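Local coordinates for diol-dehydratase (Roseburia inulinivorans, PDB 5I2A), which probably dehydrates 1,2-propanediol by glycyl-radical chemistry, independently of vitamin B12, as a lyase of the pyruvate formate lyase-like family, at residues E97-F100 and T105-A108; M427-N432 and P444-G449; I535-S540 and G545-F550. One frame throughout, in Å; residues are numbered along the deposited sequence.

In the fold
Read from the N terminus, the three contacts come in series along the chain, none enclosing or crossing another. Interaction 1 closes a short loop between helices 94-97 and 115-125 and lies apart, its nearest atoms about 24 Å from interaction 2 and about 26 Å from interaction 3. Interaction 2 brings helix 427-431 back against the approach to strand 447-448, with strands 434-436 and 440-442 in between. Interaction 3 closes the turn from helix 534-537 into strand 548-556. The last two meet: strands 447-448 and 548-556 are parallel neighbours in one mixed sheet, and the hydroxyl of Tyr548 reaches the carboxylate of Glu429, so helix 427-431 is tied to strand 548-556 and to the residue leading into strand 447-448.

Interaction 1: residues E97-F100 and T105-A108; sequences EAEF and TRSA
Glu99 and Arg106 form a surface salt bridge within the loop that joins helix 94-97 to helix 115-125. Glu99 is the third residue of a type I beta turn from Glu97 to Phe100, which begins on the last residue of the helix. Side chains alone span the gap, since the CA atoms of Glu99 and Arg106 stand 9.0 Å apart and only 72 Å² of surface is buried. The two chains, each extended, cross at about a right angle. For Arg106, CG lies between the backbone N and the carbonyl carbon (chi1 67°), and from there the straight chain carries the guanidinium to the carboxylate. Each partner is also held from outside: OE2 of Glu99 accepts from the backbone N of Ala332, and NH1 of Arg106 also donates to the carbonyl of Arg330. These outside bonds tie the loop to the start of helix 332-335 and the residues just before it, while NH2 of Arg106 bonds the carbonyl of Asp109 and a weak bond joins NE to the carbonyl of Ala108. The planes of carboxylate and guanidinium are 45° apart, and NH1 of Arg106 meets OE1 of Glu99 on its syn side at 2.9 Å, with a bent N-H...O angle of 143°.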
loop_
_atom_site.group_PDB
_atom_site.type_symbol
_atom_site.label_atom_id
_atom_site.label_comp_id
_atom_site.label_asym_id
_atom_site.label_seq_id
_atom_site.Cartn_x
_atom_site.Cartn_y
_atom_site.Cartn_z
ATOM N N GLU A 97 -15.449 17.806 16.239
ATOM C CA GLU A 97 -16.613 18.552 15.800
ATOM C C GLU A 97 -17.795 18.282 16.716
ATOM O O GLU A 97 -18.545 19.188 17.010
ATOM C CB GLU A 97 -16.967 18.208 14.353
ATOM C CG GLU A 97 -15.901 18.640 13.375
ATOM C CD GLU A 97 -16.324 18.445 11.930
ATOM O OE1 GLU A 97 -17.433 17.942 11.702
ATOM O OE2 GLU A 97 -15.546 18.803 11.033
ATOM N N ALA A 98 -17.929 17.043 17.191
ATOM C CA ALA A 98 -19.025 16.681 18.089
ATOM C C ALA A 98 -18.881 17.324 19.469
ATOM O O ALA A 98 -19.836 17.356 20.236
ATOM C CB ALA A 98 -19.122 15.168 18.238
ATOM N N GLU A 99 -17.691 17.818 19.791
ATOM C CA GLU A 99 -17.457 18.431 21.097
ATOM C C GLU A 99 -17.293 19.945 21.019
ATOM O O GLU A 99 -16.864 20.561 21.987
ATOM C CB GLU A 99 -16.206 17.833 21.767
ATOM C CG GLU A 99 -16.371 16.400 22.216
ATOM C CD GLU A 99 -15.213 15.902 23.081
ATOM O OE1 GLU A 99 -14.762 16.634 23.996
ATOM O OE2 GLU A 99 -14.773 14.759 22.849
ATOM N N PHE A 100 -17.602 20.539 19.872
ATOM C CA PHE A 100 -17.416 21.986 19.708
ATOM C C PHE A 100 -18.036 22.820 20.836
ATOM O O PHE A 100 -17.448 23.797 21.279
ATOM C CB PHE A 100 -18.006 22.466 18.381
ATOM C CG PHE A 100 -17.074 22.340 17.207
ATOM C CD1 PHE A 100 -15.761 21.937 17.380
ATOM C CD2 PHE A 100 -17.520 22.638 15.922
ATOM C CE1 PHE A 100 -14.911 21.829 16.307
ATOM C CE2 PHE A 100 -16.681 22.528 14.853
ATOM C CZ PHE A 100 -15.368 22.126 15.041
ATOM N N THR A 105 -15.755 23.389 28.622
ATOM C CA THR A 105 -16.151 23.200 30.008
ATOM C C THR A 105 -16.217 21.736 30.403
ATOM O O THR A 105 -16.776 21.414 31.435
ATOM C CB THR A 105 -17.528 23.827 30.267
ATOM O OG1 THR A 105 -18.465 23.275 29.338
ATOM C CG2 THR A 105 -17.475 25.351 30.082
ATOM N N ARG A 106 -15.671 20.844 29.580
ATOM C CA ARG A 106 -15.709 19.427 29.915
ATOM C C ARG A 106 -14.850 19.154 31.148
ATOM O O ARG A 106 -13.961 19.929 31.482
ATOM C CB ARG A 106 -15.250 18.561 28.731
ATOM C CG ARG A 106 -13.775 18.708 28.366
ATOM C CD ARG A 106 -13.415 17.909 27.105
ATOM N NE ARG A 106 -11.972 17.789 26.942
ATOM C CZ ARG A 106 -11.383 17.099 25.975
ATOM N NH1 ARG A 106 -12.124 16.468 25.064
ATOM N NH2 ARG A 106 -10.056 17.032 25.925
ATOM N N SER A 107 -15.115 18.039 31.811
ATOM C CA SER A 107 -14.507 17.752 33.102
ATOM C C SER A 107 -13.032 17.326 33.019
ATOM O O SER A 107 -12.281 17.523 33.974
ATOM C CB SER A 107 -15.310 16.670 33.814
ATOM O OG SER A 107 -15.278 15.472 33.071
ATOM N N ALA A 108 -12.614 16.739 31.901
ATOM C CA ALA A 108 -11.198 16.374 31.756
ATOM C C ALA A 108 -10.512 17.154 30.642
ATOM O O ALA A 108 -10.992 17.171 29.513
ATOM C CB ALA A 108 -11.060 14.884 31.512
#

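Interaction 2: residues M427-N432 and P444-G449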
loop_
_atom_site.group_PDB
_atom_site.type_symbol
_atom_site.label_atom_id
_atom_site.label_comp_id
_atom_site.label_asym_id
_atom_site.label_seq_id
_atom_site.Cartn_x
_atom_site.Cartn_y
_atom_site.Cartn_z
ATOM N N MET A 427 23.708 -6.298 23.884
ATOM C CA MET A 427 24.074 -5.753 25.174
ATOM C C MET A 427 24.469 -4.270 25.087
ATOM O O MET A 427 24.059 -3.477 25.926
ATOM C CB MET A 427 25.221 -6.562 25.786
ATOM C CG MET A 427 25.547 -6.115 27.197
ATOM S SD MET A 427 24.271 -6.653 28.347
ATOM C CE MET A 427 24.459 -8.424 28.188
ATOM N N ASP A 428 25.262 -3.893 24.085
ATOM C CA ASP A 428 25.670 -2.495 23.947
ATOM C C ASP A 428 24.443 -1.589 23.742
ATOM O O ASP A 428 24.410 -0.460 24.209
ATOM C CB ASP A 428 26.622 -2.288 22.762
ATOM C CG ASP A 428 28.036 -2.831 23.009
ATOM O OD1 ASP A 428 28.334 -3.302 24.114
ATOM O OD2 ASP A 428 28.855 -2.753 22.076
ATOM N N GLU A 429 23.468 -2.078 22.990
ATOM C CA GLU A 429 22.272 -1.290 22.708
ATOM C C GLU A 429 21.446 -1.158 23.979
ATOM O O GLU A 429 21.029 -0.073 24.341
ATOM C CB GLU A 429 21.453 -1.934 21.584
ATOM C CG GLU A 429 22.081 -1.747 20.213
ATOM C CD GLU A 429 21.437 -2.617 19.140
ATOM O OE1 GLU A 429 20.751 -3.604 19.482
ATOM O OE2 GLU A 429 21.631 -2.311 17.955
ATOM N N ALA A 430 21.247 -2.281 24.653
ATOM C CA ALA A 430 20.400 -2.344 25.827
ATOM C C ALA A 430 20.953 -1.440 26.917
ATOM O O ALA A 430 20.195 -0.781 27.626
ATOM C CB ALA A 430 20.283 -3.792 26.328
ATOM N N ARG A 431 22.279 -1.392 27.026
ATOM C CA ARG A 431 22.933 -0.547 28.016
ATOM C C ARG A 431 22.668 0.924 27.789
ATOM O O ARG A 431 22.784 1.727 28.711
ATOM C CB ARG A 431 24.447 -0.782 28.021
ATOM C CG ARG A 431 24.872 -1.763 29.078
ATOM C CD ARG A 431 26.379 -1.961 29.109
ATOM N NE ARG A 431 26.730 -3.132 29.902
ATOM C CZ ARG A 431 27.931 -3.695 29.900
ATOM N NH1 ARG A 431 28.900 -3.189 29.145
ATOM N NH2 ARG A 431 28.171 -4.752 30.664
ATOM N N ASN A 432 22.323 1.272 26.558
ATOM C CA ASN A 432 22.043 2.650 26.229
ATOM C C ASN A 432 20.546 2.948 26.245
ATOM O O ASN A 432 20.097 3.907 25.630
ATOM C CB ASN A 432 22.627 2.996 24.862
ATOM C CG ASN A 432 22.663 4.484 24.623
ATOM O OD1 ASN A 432 23.069 5.232 25.498
ATOM N ND2 ASN A 432 22.186 4.926 23.458
ATOM N N PRO A 444 17.176 3.511 21.975
ATOM C CA PRO A 444 16.819 4.751 21.280
ATOM C C PRO A 444 17.374 4.809 19.863
ATOM O O PRO A 444 18.426 4.254 19.614
ATOM C CB PRO A 444 17.465 5.847 22.156
ATOM C CG PRO A 444 18.605 5.173 22.796
ATOM C CD PRO A 444 18.166 3.736 23.036
ATOM N N GLY A 445 16.647 5.452 18.962
ATOM C CA GLY A 445 17.101 5.695 17.611
ATOM C C GLY A 445 17.056 4.486 16.689
ATOM O O GLY A 445 17.556 4.557 15.575
ATOM N N LYS A 446 16.468 3.387 17.148
ATOM C CA LYS A 446 16.453 2.137 16.388
ATOM C C LYS A 446 15.116 1.398 16.447
ATOM O O LYS A 446 14.998 0.274 15.951
ATOM C CB LYS A 446 17.553 1.186 16.906
ATOM C CG LYS A 446 18.983 1.710 16.741
ATOM C CD LYS A 446 20.026 0.665 17.147
ATOM C CE LYS A 446 21.429 1.184 16.883
ATOM N NZ LYS A 446 22.461 0.155 17.173
ATOM N N THR A 447 14.118 2.019 17.063
ATOM C CA THR A 447 12.918 1.293 17.455
ATOM C C THR A 447 11.621 1.978 17.022
ATOM O O THR A 447 11.491 3.208 17.083
ATOM C CB THR A 447 12.902 1.080 18.997
ATOM O OG1 THR A 447 14.097 0.387 19.398
ATOM C CG2 THR A 447 11.670 0.276 19.455
ATOM N N ASP A 448 10.674 1.170 16.555
ATOM C CA ASP A 448 9.272 1.588 16.465
ATOM C C ASP A 448 8.484 0.659 17.393
ATOM O O ASP A 448 8.161 -0.471 17.026
ATOM C CB ASP A 448 8.743 1.508 15.037
ATOM C CG ASP A 448 7.402 2.237 14.866
ATOM O OD1 ASP A 448 7.323 3.444 15.162
ATOM O OD2 ASP A 448 6.423 1.606 14.426
ATOM N N GLY A 449 8.197 1.129 18.597
ATOM C CA GLY A 449 7.804 0.236 19.668
ATOM C C GLY A 449 6.329 0.170 19.991
ATOM O O GLY A 449 5.905 -0.754 20.682
HETATM O O HOH W 1 20.926 3.562 20.919
#
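Glu429 and Lys446 reach across from helix 427-431 and from the residue before strand 447-448 to form a salt bridge, NZ of Lys446 lying 2.7 Å from OE2 of Glu429. Both side chains have CG anti to the carbonyl carbon (chi1 -74° for Glu429, -63° for Lys446) and run extended beyond it; the two chains meet near their ends, crossing at about a right angle. The ammonium comes to the anti side of OE2, 15° out of the carboxylate plane. CD of Lys446 also passes 3.5 Å from OE2 of Glu429, so the aliphatic chain adds to the contact. The other carboxylate oxygen, OE1, accepts from the backbone N of Thr426 and is hydrogen-bonded to the hydroxyl of Tyr548. Partners at both oxygens thus fix the rotation of the group. An alanine in place of Glu429 would probably leave the Lys446 ammonium without this counter-charge and Tyr548 without its carboxylate partner.

Farther along, Asn432 faces Pro444. O of Asn432 is 3.2 Å from CD of Pro444, and ND2 of Asn432 is 3.7 Å from CG of Pro444. A water bridges the pair, accepting from ND2 of Asn432 at 3.1 Å and donating to O of Pro444. OD1 of Asn432 accepts a hydrogen bond from NH1 of Arg289. Together these contacts form a helix-to-strand junction at the surface, packing helix 427-431 beside the point where the chain enters strand 447-448, which pairs in parallel with strand 548-556 in a mixed sheet of this PFL-like enzyme.

Interaction 3: residues I535-S540 and G545-F550; sequences IKRGMS and GAIYNF
Extended torsions from CG to NE carry the guanidinium of Arg537 away from the last turn of helix 534-537 and alongside the backbone of Gly545, Ala546 and Ile547, with CG anti to the carbonyl carbon (chi1 -66°). CD of Arg537 packs 3.4 Å from O of Gly545, and NH1 of Arg537 lies 2.8 Å from O of Ala546, approaching obliquely. NH1 also donates to the carbonyl of Gly544. At the guanidinium edge, a water in its plane accepts from NH2 of Arg537 and donates to O of Ile547. The helix ends in a Schellman motif with Gly538 as C-prime residue at positive phi, after which the chain turns back toward Gly545. There N of Gly545 donates to O of Ser540 at 3.0 Å and 154°, from above the carbonyl plane. CG of Met539 packs 3.6 Å from CA of Gly545. A CB on this glycine would collide with O of Met539 and O of Ser540. ND2 of Asn549 in turn bonds O of Ala546. Backbone carbonyls thus supply the polar surface around Arg537, which suggests that the positive group probably steadies the entry to strand 548-556 through carbonyl dipoles, the Gly544 bond and the bridging water.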
loop_
_atom_site.group_PDB
_atom_site.type_symbol
_atom_site.label_atom_id
_atom_site.label_comp_id
_atom_site.label_asym_id
_atom_site.label_seq_id
_atom_site.Cartn_x
_atom_site.Cartn_y
_atom_site.Cartn_z
ATOM N N ILE A 535 16.413 4.745 6.326
ATOM C CA ILE A 535 17.094 5.265 5.144
ATOM C C ILE A 535 17.650 4.129 4.289
ATOM O O ILE A 535 17.399 4.062 3.092
ATOM C CB ILE A 535 18.224 6.247 5.548
ATOM C CG1 ILE A 535 17.618 7.591 5.943
ATOM C CG2 ILE A 535 19.241 6.420 4.419
ATOM C CD1 ILE A 535 18.565 8.489 6.698
ATOM N N LYS A 536 18.369 3.215 4.921
ATOM C CA LYS A 536 18.953 2.082 4.218
ATOM C C LYS A 536 17.904 1.142 3.614
ATOM O O LYS A 536 18.087 0.628 2.516
ATOM C CB LYS A 536 19.861 1.314 5.172
ATOM C CG LYS A 536 20.588 0.137 4.566
ATOM C CD LYS A 536 21.505 -0.494 5.613
ATOM C CE LYS A 536 22.412 0.566 6.234
ATOM N NZ LYS A 536 23.156 0.072 7.429
ATOM N N ARG A 537 16.803 0.917 4.326
ATOM C CA ARG A 537 15.779 0.005 3.836
ATOM C C ARG A 537 14.865 0.670 2.827
ATOM O O ARG A 537 14.177 -0.001 2.077
ATOM C CB ARG A 537 14.957 -0.557 4.996
ATOM C CG ARG A 537 15.777 -1.459 5.918
ATOM C CD ARG A 537 14.960 -1.961 7.087
ATOM N NE ARG A 537 15.759 -2.826 7.941
ATOM C CZ ARG A 537 15.318 -3.382 9.063
ATOM N NH1 ARG A 537 14.071 -3.174 9.477
ATOM N NH2 ARG A 537 16.128 -4.152 9.768
ATOM N N GLY A 538 14.864 1.993 2.816
ATOM C CA GLY A 538 14.023 2.733 1.905
ATOM C C GLY A 538 12.550 2.712 2.272
ATOM O O GLY A 538 11.705 2.814 1.397
ATOM N N MET A 539 12.240 2.576 3.558
ATOM C CA MET A 539 10.843 2.588 4.001
ATOM C C MET A 539 10.698 3.258 5.362
ATOM O O MET A 539 11.623 3.269 6.154
ATOM C CB MET A 539 10.270 1.170 4.057
ATOM C CG MET A 539 11.099 0.215 4.902
ATOM S SD MET A 539 10.933 -1.469 4.316
ATOM C CE MET A 539 9.638 -2.060 5.388
ATOM N N SER A 540 9.518 3.811 5.607
ATOM C CA SER A 540 9.231 4.516 6.832
ATOM C C SER A 540 9.197 3.585 8.033
ATOM O O SER A 540 9.063 2.360 7.907
ATOM C CB SER A 540 7.887 5.248 6.712
ATOM O OG SER A 540 6.813 4.341 6.809
ATOM N N GLY A 545 10.644 -0.100 8.533
ATOM C CA GLY A 545 12.007 0.395 8.426
ATOM C C GLY A 545 12.891 0.334 9.675
ATOM O O GLY A 545 14.121 0.251 9.557
ATOM N N ALA A 546 12.288 0.389 10.861
ATOM C CA ALA A 546 13.056 0.348 12.114
ATOM C C ALA A 546 13.696 -1.009 12.315
ATOM O O ALA A 546 13.143 -2.035 11.915
ATOM C CB ALA A 546 12.171 0.672 13.330
ATOM N N ILE A 547 14.845 -1.017 12.973
ATOM C CA ILE A 547 15.488 -2.272 13.325
ATOM C C ILE A 547 14.625 -3.063 14.301
ATOM O O ILE A 547 14.407 -4.242 14.117
ATOM C CB ILE A 547 16.875 -2.036 13.928
ATOM C CG1 ILE A 547 17.791 -1.427 12.862
ATOM C CG2 ILE A 547 17.457 -3.352 14.479
ATOM C CD1 ILE A 547 19.160 -1.062 13.398
ATOM N N TYR A 548 14.112 -2.401 15.328
ATOM C CA TYR A 548 13.309 -3.090 16.331
ATOM C C TYR A 548 11.864 -2.642 16.213
ATOM O O TYR A 548 11.577 -1.447 16.133
ATOM C CB TYR A 548 13.856 -2.828 17.746
ATOM C CG TYR A 548 15.250 -3.370 17.899
ATOM C CD1 TYR A 548 15.476 -4.738 17.878
ATOM C CD2 TYR A 548 16.345 -2.526 18.028
ATOM C CE1 TYR A 548 16.741 -5.259 17.986
ATOM C CE2 TYR A 548 17.640 -3.048 18.140
ATOM C CZ TYR A 548 17.822 -4.418 18.114
ATOM O OH TYR A 548 19.078 -4.971 18.210
ATOM N N ASN A 549 10.965 -3.615 16.200
ATOM C CA ASN A 549 9.550 -3.357 16.042
ATOM C C ASN A 549 8.748 -4.099 17.081
ATOM O O ASN A 549 8.887 -5.319 17.221
ATOM C CB ASN A 549 9.095 -3.758 14.641
ATOM C CG ASN A 549 9.680 -2.869 13.588
ATOM O OD1 ASN A 549 9.228 -1.749 13.412
ATOM N ND2 ASN A 549 10.720 -3.338 12.916
ATOM N N PHE A 550 7.926 -3.364 17.823
ATOM C CA PHE A 550 7.092 -3.982 18.848
ATOM C C PHE A 550 5.667 -3.448 18.791
ATOM O O PHE A 550 5.392 -2.438 18.139
ATOM C CB PHE A 550 7.661 -3.738 20.258
ATOM C CG PHE A 550 9.095 -4.194 20.435
ATOM C CD1 PHE A 550 9.406 -5.538 20.542
ATOM C CD2 PHE A 550 10.125 -3.264 20.527
ATOM C CE1 PHE A 550 10.731 -5.953 20.720
ATOM C CE2 PHE A 550 11.443 -3.665 20.695
ATOM C CZ PHE A 550 11.746 -5.022 20.790
HETATM O O HOH W 2 14.681 -5.424 11.797
#